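Local atomic coordinates of fructose transport system repressor FruR (Pseudomonas putida, PDB entry 3O74), a protein that probably binds specific DNA sequences as a LacI-family transcriptional regulator, repressing or activating genes, with fructose 1-phosphate as its preferred effector. Residues B[45-50]-B[65-70]; B[89-94]-B[256-261]; B[108-113]-B[228-233]; B[159-164]-B[189-194]. All coordinates share one frame; numbering follows the deposited sequence.

How the contacts relate
Contact 3 is buried, contacts 1 and 4 partly so, and contact 2 lies at the surface. Contacts 1 and 4 both set the first turns of a helix against a segment at the C-terminal end of a sheet strand. Their chemistry differs: contact 1 centres on a buried, hydrogen-bonded carboxylate, whereas contact 4 is apolar and backbone packing without a hydrogen bond across it. Contacts 2 and 3 share a sheet, strands 257-266 and 227-231 being neighbours, and both rely on van der Waals touch. Arg-90 of contact 2 connects three sites: its NH1 lies 3.0 Å from Ser-66 O of contact 1, a probable hydrogen bond, and its guanidinium packs on Phe-161 of contact 4.

Contact 1. Residues B[45-50]-B[65-70]; sequences DSERQL and ASCLPP
Glu-47 reaches from helix 44-56 into the loop 65-70, and its carboxylate is the tight part of the contact. With CG anti to the backbone N (chi1 177°) and the chain extended beyond it, the carboxylate arrives tip to tip with Leu-68. OE1 takes the backbone N of Cys-67 at 2.8 Å on its syn lone pair, with an N-H...O angle of 162°. OE2 accepts from Ser-66 OG at 2.7 Å, again on the syn side but 21° out of the carboxylate plane, and has Tyr-75 OH as a second partner. A water links the two segments, donating to Glu-47 OE1 and to Ala-65 O. Four hydrogen bonds, counting the water and Tyr-75, thus hold this buried group, which would be expected to favour its ionised form. The loop follows strand 61-64 in a beta-alpha-beta unit whose helix is 44-56, so the carboxylate ties the first turns of that helix to the C-terminal end of the strand. Ser-66 OG also accepts from Leu-68 N at 3.1 Å, closing an ST turn that fixes the hydroxyl facing Glu-47. Toward solvent the packing is looser. Leu-68 CD2 lies over one guanidinium face of Arg-48, 4.0 Å from CZ and offset toward the rim, while Pro-69 CD comes only within 4.2 Å of Arg-48 NH2. The charge of Arg-48 is met by Asp-72 in a salt bridge from NE.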
loop_
_atom_site.group_PDB
_atom_site.type_symbol
_atom_site.label_atom_id
_atom_site.label_comp_id
_atom_site.label_asym_id
_atom_site.label_seq_id
_atom_site.Cartn_x
_atom_site.Cartn_y
_atom_site.Cartn_z
ATOM N N ASP B 45 -12.422 -10.252 15.408
ATOM C CA ASP B 45 -13.849 -9.949 15.361
ATOM C C ASP B 45 -14.241 -9.250 14.063
ATOM O O ASP B 45 -15.343 -9.448 13.554
ATOM C CB ASP B 45 -14.290 -9.106 16.555
ATOM C CG ASP B 45 -15.792 -8.887 16.581
ATOM O OD1 ASP B 45 -16.234 -7.724 16.462
ATOM O OD2 ASP B 45 -16.534 -9.885 16.703
ATOM N N SER B 46 -13.343 -8.424 13.542
ATOM C CA SER B 46 -13.571 -7.777 12.258
ATOM C C SER B 46 -13.592 -8.821 11.146
ATOM O O SER B 46 -14.407 -8.751 10.229
ATOM C CB SER B 46 -12.494 -6.731 11.980
ATOM O OG SER B 46 -12.538 -5.687 12.935
ATOM N N GLU B 47 -12.696 -9.797 11.233
ATOM C CA GLU B 47 -12.640 -10.828 10.208
ATOM C C GLU B 47 -13.919 -11.652 10.189
ATOM O O GLU B 47 -14.431 -11.987 9.125
ATOM C CB GLU B 47 -11.435 -11.744 10.393
ATOM C CG GLU B 47 -11.392 -12.872 9.374
ATOM C CD GLU B 47 -10.065 -13.598 9.367
ATOM O OE1 GLU B 47 -9.079 -13.035 9.884
ATOM O OE2 GLU B 47 -10.006 -14.730 8.843
ATOM N N ARG B 48 -14.433 -11.974 11.370
ATOM C CA ARG B 48 -15.669 -12.739 11.456
ATOM C C ARG B 48 -16.839 -11.951 10.872
ATOM O O ARG B 48 -17.729 -12.523 10.242
ATOM C CB ARG B 48 -15.947 -13.173 12.896
ATOM C CG ARG B 48 -14.911 -14.154 13.434
ATOM C CD ARG B 48 -15.367 -14.818 14.723
ATOM N NE ARG B 48 -14.297 -15.604 15.333
ATOM C CZ ARG B 48 -13.499 -15.153 16.297
ATOM N NH1 ARG B 48 -13.656 -13.921 16.763
ATOM N NH2 ARG B 48 -12.549 -15.932 16.798
ATOM N N GLN B 49 -16.826 -10.636 11.068
ATOM C CA GLN B 49 -17.816 -9.768 10.437
ATOM C C GLN B 49 -17.718 -9.830 8.911
ATOM O O GLN B 49 -18.731 -9.815 8.215
ATOM C CB GLN B 49 -17.653 -8.318 10.906
ATOM C CG GLN B 49 -17.976 -8.086 12.371
ATOM C CD GLN B 49 -18.256 -6.625 12.684
ATOM O OE1 GLN B 49 -17.484 -5.735 12.319
ATOM N NE2 GLN B 49 -19.370 -6.373 13.365
ATOM N N LEU B 50 -16.495 -9.887 8.394
ATOM C CA LEU B 50 -16.289 -9.938 6.950
ATOM C C LEU B 50 -16.695 -11.292 6.377
ATOM O O LEU B 50 -17.166 -11.380 5.243
ATOM C CB LEU B 50 -14.836 -9.612 6.594
ATOM C CG LEU B 50 -14.418 -8.172 6.902
ATOM C CD1 LEU B 50 -12.969 -7.936 6.516
ATOM C CD2 LEU B 50 -15.325 -7.202 6.176
ATOM N N ALA B 65 -6.239 -14.048 4.082
ATOM C CA ALA B 65 -5.076 -14.087 4.953
ATOM C C ALA B 65 -5.618 -13.878 6.358
ATOM O O ALA B 65 -5.850 -12.745 6.784
ATOM C CB ALA B 65 -4.103 -12.995 4.585
ATOM N N SER B 66 -5.837 -14.982 7.062
ATOM C CA SER B 66 -6.610 -14.976 8.295
ATOM C C SER B 66 -5.804 -14.548 9.519
ATOM O O SER B 66 -4.582 -14.693 9.557
ATOM C CB SER B 66 -7.208 -16.365 8.528
ATOM O OG SER B 66 -8.057 -16.380 9.662
ATOM N N CYS B 67 -6.500 -14.025 10.523
ATOM C CA CYS B 67 -5.872 -13.719 11.801
ATOM C C CYS B 67 -6.515 -14.535 12.919
ATOM O O CYS B 67 -6.236 -14.316 14.094
ATOM C CB CYS B 67 -5.955 -12.220 12.114
ATOM S SG CYS B 67 -7.618 -11.599 12.446
ATOM N N LEU B 68 -7.376 -15.478 12.542
ATOM C CA LEU B 68 -8.109 -16.295 13.510
ATOM C C LEU B 68 -7.250 -17.411 14.112
ATOM O O LEU B 68 -6.246 -17.811 13.525
ATOM C CB LEU B 68 -9.371 -16.888 12.868
ATOM C CG LEU B 68 -10.405 -15.920 12.280
ATOM C CD1 LEU B 68 -11.600 -16.684 11.728
ATOM C CD2 LEU B 68 -10.855 -14.908 13.320
ATOM N N PRO B 69 -7.639 -17.906 15.298
ATOM C CA PRO B 69 -6.974 -19.060 15.916
ATOM C C PRO B 69 -7.278 -20.335 15.140
ATOM O O PRO B 69 -8.361 -20.446 14.568
ATOM C CB PRO B 69 -7.619 -19.138 17.305
ATOM C CG PRO B 69 -8.261 -17.809 17.523
ATOM C CD PRO B 69 -8.670 -17.328 16.174
ATOM N N PRO B 70 -6.339 -21.294 15.127
ATOM C CA PRO B 70 -6.533 -22.547 14.388
ATOM C C PRO B 70 -7.681 -23.356 14.978
ATOM O O PRO B 70 -8.275 -24.188 14.292
ATOM C CB PRO B 70 -5.208 -23.282 14.595
ATOM C CG PRO B 70 -4.679 -22.741 15.881
ATOM C CD PRO B 70 -5.088 -21.298 15.905
HETATM O O HOH W 1 -7.552 -11.176 8.282
#

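Contact 2. Residues B[89-94]-B[256-261]; sequences DRRLDP and PGVHAV
At the protein surface, the loop that connects strands 85-88 and 98-102 passes over the start of strand 257-266, where Arg-91 and Pro-94 both meet Val-258. The guanidinium of Arg-91 presents a flat face to the valine: Val-258 CG2 sits 3.6 Å above the plane, over its centre. Measured atom to atom, CG2 is 3.6 Å from Arg-91 NH1 and 3.7 Å from Arg-91 CZ. The second methyl, Val-258 CG1, takes a smaller share, 4.1 Å from Arg-91 NH2. Two torsions account for this placement. Arg-91 CG stands between the backbone N and the carbonyl carbon (chi1 71°), and a bend at chi3 (63°) turns NE aside, after which the two side chains cross at about a right angle. In the LacI-type sugar-binding fold the strand involved is a parallel neighbour of 98-102, and the backbone of Gly-257 is hydrogen-bonded to Phe-97, just before that strand, and to Ser-99 within it. The loop 89-94 therefore lies beside a paired strand, and no hydrogen bond runs between the two segments. Pro-94 provides the other end of the seam. Its carbonyl O approaches Pro-256 CB at 3.6 Å and Gly-257 N at the same 3.6 Å, while its CB makes a looser apolar contact with Val-258 CG2 at 4.3 Å. Gly-257 has a phi of 152°, a conformation in which a side chain would press on the carbonyl O of Pro-256.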
loop_
_atom_site.group_PDB
_atom_site.type_symbol
_atom_site.label_atom_id
_atom_site.label_comp_id
_atom_site.label_asym_id
_atom_site.label_seq_id
_atom_site.Cartn_x
_atom_site.Cartn_y
_atom_site.Cartn_z
ATOM N N ASP B 89 -0.810 -16.351 1.800
ATOM C CA ASP B 89 0.244 -15.878 2.702
ATOM C C ASP B 89 0.212 -16.556 4.071
ATOM O O ASP B 89 1.225 -17.069 4.538
ATOM C CB ASP B 89 0.186 -14.353 2.855
ATOM C CG ASP B 89 1.384 -13.793 3.603
ATOM O OD1 ASP B 89 1.546 -14.113 4.799
ATOM O OD2 ASP B 89 2.164 -13.029 2.997
ATOM N N ARG B 90 -0.947 -16.556 4.715
ATOM C CA ARG B 90 -1.100 -17.256 5.980
ATOM C C ARG B 90 -1.910 -18.533 5.776
ATOM O O ARG B 90 -3.085 -18.482 5.435
ATOM C CB ARG B 90 -1.774 -16.353 7.005
ATOM C CG ARG B 90 -1.048 -15.045 7.248
ATOM C CD ARG B 90 -1.794 -14.237 8.272
ATOM N NE ARG B 90 -1.184 -12.939 8.517
ATOM C CZ ARG B 90 -1.694 -12.044 9.352
ATOM N NH1 ARG B 90 -2.812 -12.328 10.003
ATOM N NH2 ARG B 90 -1.095 -10.874 9.537
ATOM N N ARG B 91 -1.269 -19.674 5.997
ATOM C CA ARG B 91 -1.874 -20.965 5.697
ATOM C C ARG B 91 -3.100 -21.251 6.554
ATOM O O ARG B 91 -3.178 -20.843 7.711
ATOM C CB ARG B 91 -0.851 -22.089 5.898
ATOM C CG ARG B 91 -0.515 -22.355 7.362
ATOM C CD ARG B 91 0.141 -23.715 7.531
ATOM N NE ARG B 91 1.421 -23.794 6.836
ATOM C CZ ARG B 91 2.023 -24.931 6.504
ATOM N NH1 ARG B 91 1.455 -26.095 6.796
ATOM N NH2 ARG B 91 3.189 -24.905 5.874
ATOM N N LEU B 92 -4.070 -21.947 5.974
ATOM C CA LEU B 92 -5.113 -22.572 6.770
ATOM C C LEU B 92 -4.794 -24.069 6.893
ATOM O O LEU B 92 -3.825 -24.550 6.308
ATOM C CB LEU B 92 -6.491 -22.336 6.152
ATOM C CG LEU B 92 -7.018 -20.892 6.196
ATOM C CD1 LEU B 92 -8.288 -20.726 5.371
ATOM C CD2 LEU B 92 -7.254 -20.443 7.633
ATOM N N ASP B 93 -5.610 -24.794 7.649
ATOM C CA ASP B 93 -5.359 -26.206 7.949
ATOM C C ASP B 93 -5.056 -27.019 6.683
ATOM O O ASP B 93 -5.904 -27.156 5.808
ATOM C CB ASP B 93 -6.574 -26.779 8.683
ATOM C CG ASP B 93 -6.403 -28.233 9.079
ATOM O OD1 ASP B 93 -5.344 -28.829 8.792
ATOM O OD2 ASP B 93 -7.349 -28.778 9.684
ATOM N N PRO B 94 -3.833 -27.562 6.590
ATOM C CA PRO B 94 -3.382 -28.315 5.411
ATOM C C PRO B 94 -4.207 -29.576 5.149
ATOM O O PRO B 94 -4.135 -30.141 4.059
ATOM C CB PRO B 94 -1.933 -28.674 5.758
ATOM C CG PRO B 94 -1.850 -28.568 7.242
ATOM C CD PRO B 94 -2.791 -27.475 7.626
ATOM N N PRO B 256 -7.006 -30.118 -0.614
ATOM C CA PRO B 256 -6.343 -29.453 0.509
ATOM C C PRO B 256 -4.832 -29.582 0.376
ATOM O O PRO B 256 -4.342 -30.594 -0.130
ATOM C CB PRO B 256 -6.828 -30.244 1.729
ATOM C CG PRO B 256 -8.076 -30.934 1.279
ATOM C CD PRO B 256 -7.877 -31.223 -0.176
ATOM N N GLY B 257 -4.101 -28.567 0.816
ATOM C CA GLY B 257 -2.654 -28.617 0.761
ATOM C C GLY B 257 -2.026 -27.246 0.643
ATOM O O GLY B 257 -2.667 -26.291 0.209
ATOM N N VAL B 258 -0.762 -27.156 1.034
ATOM C CA VAL B 258 -0.022 -25.904 0.967
ATOM C C VAL B 258 0.820 -25.819 -0.302
ATOM O O VAL B 258 1.550 -26.751 -0.636
ATOM C CB VAL B 258 0.895 -25.747 2.193
ATOM C CG1 VAL B 258 1.786 -24.532 2.038
ATOM C CG2 VAL B 258 0.061 -25.668 3.462
ATOM N N HIS B 259 0.709 -24.701 -1.012
ATOM C CA HIS B 259 1.556 -24.441 -2.172
ATOM C C HIS B 259 2.524 -23.324 -1.820
ATOM O O HIS B 259 2.116 -22.187 -1.603
ATOM C CB HIS B 259 0.714 -24.037 -3.383
ATOM C CG HIS B 259 -0.276 -25.078 -3.804
ATOM N ND1 HIS B 259 -1.436 -25.318 -3.108
ATOM C CD2 HIS B 259 -0.267 -25.941 -4.847
ATOM C CE1 HIS B 259 -2.109 -26.291 -3.706
ATOM N NE2 HIS B 259 -1.425 -26.683 -4.758
ATOM N N ALA B 260 3.808 -23.654 -1.751
ATOM C CA ALA B 260 4.815 -22.698 -1.314
ATOM C C ALA B 260 5.591 -22.107 -2.480
ATOM O O ALA B 260 6.066 -22.832 -3.346
ATOM C CB ALA B 260 5.767 -23.346 -0.312
ATOM N N VAL B 261 5.720 -20.785 -2.487
ATOM C CA VAL B 261 6.498 -20.093 -3.506
ATOM C C VAL B 261 7.739 -19.483 -2.875
ATOM O O VAL B 261 7.654 -18.814 -1.843
ATOM C CB VAL B 261 5.676 -18.978 -4.170
ATOM C CG1 VAL B 261 6.504 -18.252 -5.230
ATOM C CG2 VAL B 261 4.403 -19.541 -4.766
#

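Contact 3. Residues B[108-113]-B[228-233]; sequences SRQLAA and NAMAQQ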
loop_
_atom_site.group_PDB
_atom_site.type_symbol
_atom_site.label_atom_id
_atom_site.label_comp_id
_atom_site.label_asym_id
_atom_site.label_seq_id
_atom_site.Cartn_x
_atom_site.Cartn_y
_atom_site.Cartn_z
ATOM N N SER B 108 13.927 -17.400 5.959
ATOM C CA SER B 108 14.408 -16.900 7.236
ATOM C C SER B 108 15.778 -17.480 7.579
ATOM O O SER B 108 16.638 -16.798 8.146
ATOM C CB SER B 108 13.405 -17.236 8.335
ATOM O OG SER B 108 13.759 -16.603 9.545
ATOM N N ARG B 109 15.985 -18.745 7.237
ATOM C CA ARG B 109 17.260 -19.382 7.522
ATOM C C ARG B 109 18.375 -18.706 6.731
ATOM O O ARG B 109 19.426 -18.377 7.284
ATOM C CB ARG B 109 17.212 -20.874 7.200
ATOM C CG ARG B 109 18.146 -21.706 8.065
ATOM C CD ARG B 109 18.677 -22.930 7.328
ATOM N NE ARG B 109 19.695 -22.566 6.350
ATOM C CZ ARG B 109 19.481 -22.496 5.042
ATOM N NH1 ARG B 109 18.284 -22.780 4.550
ATOM N NH2 ARG B 109 20.466 -22.150 4.225
ATOM N N GLN B 110 18.140 -18.496 5.439
ATOM C CA GLN B 110 19.117 -17.834 4.586
ATOM C C GLN B 110 19.358 -16.396 5.032
ATOM O O GLN B 110 20.490 -15.913 5.018
ATOM C CB GLN B 110 18.645 -17.825 3.134
ATOM C CG GLN B 110 18.636 -19.173 2.449
ATOM C CD GLN B 110 18.490 -19.038 0.947
ATOM O OE1 GLN B 110 19.213 -18.270 0.311
ATOM N NE2 GLN B 110 17.551 -19.780 0.372
ATOM N N LEU B 111 18.283 -15.714 5.413
ATOM C CA LEU B 111 18.371 -14.324 5.836
ATOM C C LEU B 111 19.293 -14.190 7.047
ATOM O O LEU B 111 20.207 -13.367 7.051
ATOM C CB LEU B 111 16.976 -13.772 6.149
ATOM C CG LEU B 111 16.819 -12.262 6.333
ATOM C CD1 LEU B 111 17.395 -11.503 5.145
ATOM C CD2 LEU B 111 15.354 -11.909 6.535
ATOM N N ALA B 112 19.062 -15.017 8.062
ATOM C CA ALA B 112 19.871 -14.980 9.273
ATOM C C ALA B 112 21.315 -15.388 8.987
ATOM O O ALA B 112 22.257 -14.769 9.482
ATOM C CB ALA B 112 19.266 -15.871 10.343
ATOM N N ALA B 113 21.482 -16.429 8.179
ATOM C CA ALA B 113 22.811 -16.911 7.821
ATOM C C ALA B 113 23.621 -15.833 7.104
ATOM O O ALA B 113 24.842 -15.763 7.249
ATOM C CB ALA B 113 22.707 -18.159 6.963
ATOM N N ASN B 228 19.532 -6.468 3.907
ATOM C CA ASN B 228 19.167 -7.642 3.124
ATOM C C ASN B 228 17.676 -7.927 3.255
ATOM O O ASN B 228 17.119 -7.867 4.349
ATOM C CB ASN B 228 19.977 -8.859 3.564
ATOM C CG ASN B 228 21.408 -8.817 3.063
ATOM O OD1 ASN B 228 21.799 -7.908 2.330
ATOM N ND2 ASN B 228 22.191 -9.807 3.451
ATOM N N ALA B 229 17.031 -8.243 2.137
ATOM C CA ALA B 229 15.582 -8.414 2.126
ATOM C C ALA B 229 15.130 -9.660 1.368
ATOM O O ALA B 229 15.666 -9.986 0.313
ATOM C CB ALA B 229 14.911 -7.172 1.556
HETATM N N MSE B 230 14.133 -10.347 1.920
HETATM C CA MSE B 230 13.527 -11.508 1.275
HETATM C C MSE B 230 12.123 -11.145 0.799
HETATM O O MSE B 230 11.189 -11.120 1.596
HETATM C CB MSE B 230 13.445 -12.673 2.259
HETATM C CG MSE B 230 14.751 -13.413 2.482
HETATM SE SE MSE B 230 15.172 -14.580 0.985
HETATM C CE MSE B 230 16.700 -15.498 1.758
ATOM N N ALA B 231 11.976 -10.868 -0.495
ATOM C CA ALA B 231 10.702 -10.407 -1.047
ATOM C C ALA B 231 9.836 -11.541 -1.610
ATOM O O ALA B 231 10.350 -12.512 -2.155
ATOM C CB ALA B 231 10.943 -9.345 -2.110
ATOM N N GLN B 232 8.520 -11.400 -1.480
ATOM C CA GLN B 232 7.579 -12.352 -2.057
ATOM C C GLN B 232 7.550 -12.222 -3.570
ATOM O O GLN B 232 7.712 -11.128 -4.106
ATOM C CB GLN B 232 6.162 -12.098 -1.537
ATOM C CG GLN B 232 5.971 -12.234 -0.037
ATOM C CD GLN B 232 4.512 -12.069 0.370
ATOM O OE1 GLN B 232 3.607 -12.518 -0.333
ATOM N NE2 GLN B 232 4.282 -11.428 1.509
ATOM N N GLN B 233 7.328 -13.338 -4.257
ATOM C CA GLN B 233 6.998 -13.290 -5.674
ATOM C C GLN B 233 5.485 -13.110 -5.781
ATOM O O GLN B 233 4.746 -14.075 -5.981
ATOM C CB GLN B 233 7.457 -14.564 -6.391
ATOM C CG GLN B 233 8.959 -14.830 -6.283
ATOM C CD GLN B 233 9.438 -15.970 -7.169
ATOM O OE1 GLN B 233 9.589 -15.812 -8.380
ATOM N NE2 GLN B 233 9.691 -17.124 -6.562
#
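Leu-111 carries its CG anti to the backbone N (chi1 -168°), and Met-230, a selenomethionine, carries its CG anti to the carbonyl carbon; a bend at chi2 (-76°) places SE, and an extended chi3 carries CE on to the helix. These placements join helix 104-116 to strand 227-231 in the layered alpha/beta fold of the LacI sugar-binding domain. The short axes run almost antiparallel, at 171°, and approach to 9.1 Å. The interface has no hydrogen bond across it and consists of van der Waals contacts of the leucine and selenomethionine, some of them to backbone atoms. Leu-111 CD1 is the atom that does most of the touching on its residue: it lies 3.7 Å from Asn-228 O, 4.0 Å from Asn-228 CB and 4.2 Å from Met-230 CG. The side chains of Leu-111 and Asn-228 slide past each other in opposite directions, so the leucine meets the base of the asparagine and not its amide. In that amide, OD1 accepts from the backbone N of Arg-268 and of Ile-269, and ND2 binds Ser-114 OG. Gln-110 and Met-230 cross at about a right angle. The amide of Gln-110 turns to Asp-106, to which NE2 is hydrogen-bonded. Leu-111 and Met-230 are both buried, with Phe-214 flanking the leucine and Phe-265 the selenomethionine. The terminal CE of Met-230 stands 4.0 Å from Leu-111 N and only 3.3 Å from Gln-110 CB.

Contact 4. Residues B[159-164]-B[189-194]; sequences EAFSRE and YVLLQG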
loop_
_atom_site.group_PDB
_atom_site.type_symbol
_atom_site.label_atom_id
_atom_site.label_comp_id
_atom_site.label_asym_id
_atom_site.label_seq_id
_atom_site.Cartn_x
_atom_site.Cartn_y
_atom_site.Cartn_z
ATOM N N GLU B 159 2.848 -7.813 19.611
ATOM C CA GLU B 159 1.415 -8.070 19.546
ATOM C C GLU B 159 0.797 -7.760 18.182
ATOM O O GLU B 159 -0.345 -8.137 17.920
ATOM C CB GLU B 159 0.692 -7.268 20.635
ATOM C CG GLU B 159 0.703 -5.759 20.418
ATOM C CD GLU B 159 2.083 -5.137 20.569
ATOM O OE1 GLU B 159 2.935 -5.709 21.283
ATOM O OE2 GLU B 159 2.310 -4.062 19.974
ATOM N N ALA B 160 1.541 -7.071 17.320
ATOM C CA ALA B 160 1.011 -6.680 16.019
ATOM C C ALA B 160 2.107 -6.409 14.991
ATOM O O ALA B 160 3.215 -5.999 15.340
ATOM C CB ALA B 160 0.112 -5.455 16.167
ATOM N N PHE B 161 1.790 -6.646 13.723
ATOM C CA PHE B 161 2.671 -6.244 12.637
ATOM C C PHE B 161 2.453 -4.762 12.358
ATOM O O PHE B 161 1.741 -4.392 11.424
ATOM C CB PHE B 161 2.404 -7.067 11.380
ATOM C CG PHE B 161 2.798 -8.517 11.504
ATOM C CD1 PHE B 161 4.135 -8.888 11.516
ATOM C CD2 PHE B 161 1.832 -9.507 11.592
ATOM C CE1 PHE B 161 4.501 -10.222 11.623
ATOM C CE2 PHE B 161 2.189 -10.841 11.697
ATOM C CZ PHE B 161 3.527 -11.200 11.712
ATOM N N SER B 162 3.058 -3.916 13.183
ATOM C CA SER B 162 2.894 -2.475 13.050
ATOM C C SER B 162 4.207 -1.754 13.288
ATOM O O SER B 162 5.120 -2.285 13.921
ATOM C CB SER B 162 1.852 -1.952 14.039
ATOM O OG SER B 162 2.371 -1.907 15.358
ATOM N N ARG B 163 4.284 -0.535 12.778
ATOM C CA ARG B 163 5.452 0.310 12.948
ATOM C C ARG B 163 5.733 0.558 14.425
ATOM O O ARG B 163 6.863 0.397 14.882
ATOM C CB ARG B 163 5.221 1.631 12.221
ATOM C CG ARG B 163 6.383 2.590 12.238
ATOM C CD ARG B 163 6.135 3.689 11.220
ATOM N NE ARG B 163 7.027 4.824 11.401
ATOM C CZ ARG B 163 7.039 5.890 10.611
ATOM N NH1 ARG B 163 6.207 5.957 9.582
ATOM N NH2 ARG B 163 7.885 6.883 10.847
ATOM N N GLU B 164 4.702 0.943 15.171
ATOM C CA GLU B 164 4.872 1.246 16.591
ATOM C C GLU B 164 5.305 0.026 17.405
ATOM O O GLU B 164 6.039 0.156 18.386
ATOM C CB GLU B 164 3.601 1.866 17.184
ATOM C CG GLU B 164 3.712 2.178 18.675
ATOM C CD GLU B 164 2.539 2.981 19.205
ATOM O OE1 GLU B 164 1.974 2.590 20.248
ATOM O OE2 GLU B 164 2.183 4.004 18.582
ATOM N N TYR B 189 8.558 -6.077 7.010
ATOM C CA TYR B 189 9.072 -4.750 6.701
ATOM C C TYR B 189 8.474 -3.666 7.592
ATOM O O TYR B 189 9.157 -2.706 7.950
ATOM C CB TYR B 189 8.859 -4.385 5.228
ATOM C CG TYR B 189 9.383 -3.007 4.920
ATOM C CD1 TYR B 189 10.748 -2.774 4.832
ATOM C CD2 TYR B 189 8.522 -1.929 4.764
ATOM C CE1 TYR B 189 11.245 -1.512 4.573
ATOM C CE2 TYR B 189 9.011 -0.655 4.503
ATOM C CZ TYR B 189 10.373 -0.456 4.408
ATOM O OH TYR B 189 10.873 0.801 4.148
ATOM N N VAL B 190 7.199 -3.808 7.947
ATOM C CA VAL B 190 6.558 -2.791 8.780
ATOM C C VAL B 190 7.206 -2.732 10.160
ATOM O O VAL B 190 7.286 -1.667 10.773
ATOM C CB VAL B 190 5.030 -3.001 8.916
ATOM C CG1 VAL B 190 4.720 -4.231 9.746
ATOM C CG2 VAL B 190 4.390 -1.779 9.540
ATOM N N LEU B 191 7.671 -3.878 10.646
ATOM C CA LEU B 191 8.391 -3.913 11.911
ATOM C C LEU B 191 9.735 -3.219 11.768
ATOM O O LEU B 191 10.172 -2.522 12.673
ATOM C CB LEU B 191 8.590 -5.353 12.401
ATOM C CG LEU B 191 7.326 -6.085 12.852
ATOM C CD1 LEU B 191 7.609 -7.564 13.112
ATOM C CD2 LEU B 191 6.735 -5.426 14.084
ATOM N N LEU B 192 10.388 -3.407 10.623
ATOM C CA LEU B 192 11.652 -2.724 10.356
ATOM C C LEU B 192 11.477 -1.206 10.397
ATOM O O LEU B 192 12.380 -0.477 10.804
ATOM C CB LEU B 192 12.209 -3.140 8.993
ATOM C CG LEU B 192 13.573 -2.533 8.635
ATOM C CD1 LEU B 192 14.648 -2.986 9.626
ATOM C CD2 LEU B 192 13.984 -2.876 7.204
ATOM N N GLN B 193 10.315 -0.733 9.959
ATOM C CA GLN B 193 10.037 0.699 9.957
ATOM C C GLN B 193 10.101 1.271 11.364
ATOM O O GLN B 193 10.593 2.382 11.574
ATOM C CB GLN B 193 8.662 0.979 9.359
ATOM C CG GLN B 193 8.549 0.688 7.883
ATOM C CD GLN B 193 7.207 1.113 7.329
ATOM O OE1 GLN B 193 6.844 2.286 7.389
ATOM N NE2 GLN B 193 6.460 0.160 6.794
ATOM N N GLY B 194 9.587 0.510 12.326
ATOM C CA GLY B 194 9.635 0.917 13.717
ATOM C C GLY B 194 11.065 0.906 14.216
ATOM O O GLY B 194 11.477 1.778 14.983
#
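Val-190 spreads its two methyls along the backbone of 161-163: CG1 lies 3.4 Å from Phe-161 O, and CG2 is 3.5 Å from Arg-163 N. A chi1 of 69° sets CG1 between the backbone N and the carbonyl carbon, where it meets Phe-161 O, and leaves CG2 anti to the backbone N, against Arg-163. Phe-161 and Leu-191 cross obliquely, with Leu-191 CD1 touching Phe-161 CD1 at 4.0 Å, while the other branch, CD2, rests 3.5 Å from Ser-162 O. Phe-161 is the centre of an inverse gamma turn, and Ser-162 is the N-cap of helix 163-177, its OG binding Cys-165 N. The contact thus packs the entry to that helix against the first turns of helix 189-201, two successive helices of the alpha/beta fold. Here the backbones come close enough for CA-H...O contacts: Gly-194 CA lies 3.1 Å from Arg-163 O (131° at the hydrogen), and Arg-163 CA is 3.5 Å from Val-190 O. Gly-194 has no side chain to collide with that carbonyl. Arg-163, extended to NE, crosses Gln-193 at about a right angle, CG meeting Gln-193 CB at 4.0 Å, and its NE forms a salt bridge with Asp-197.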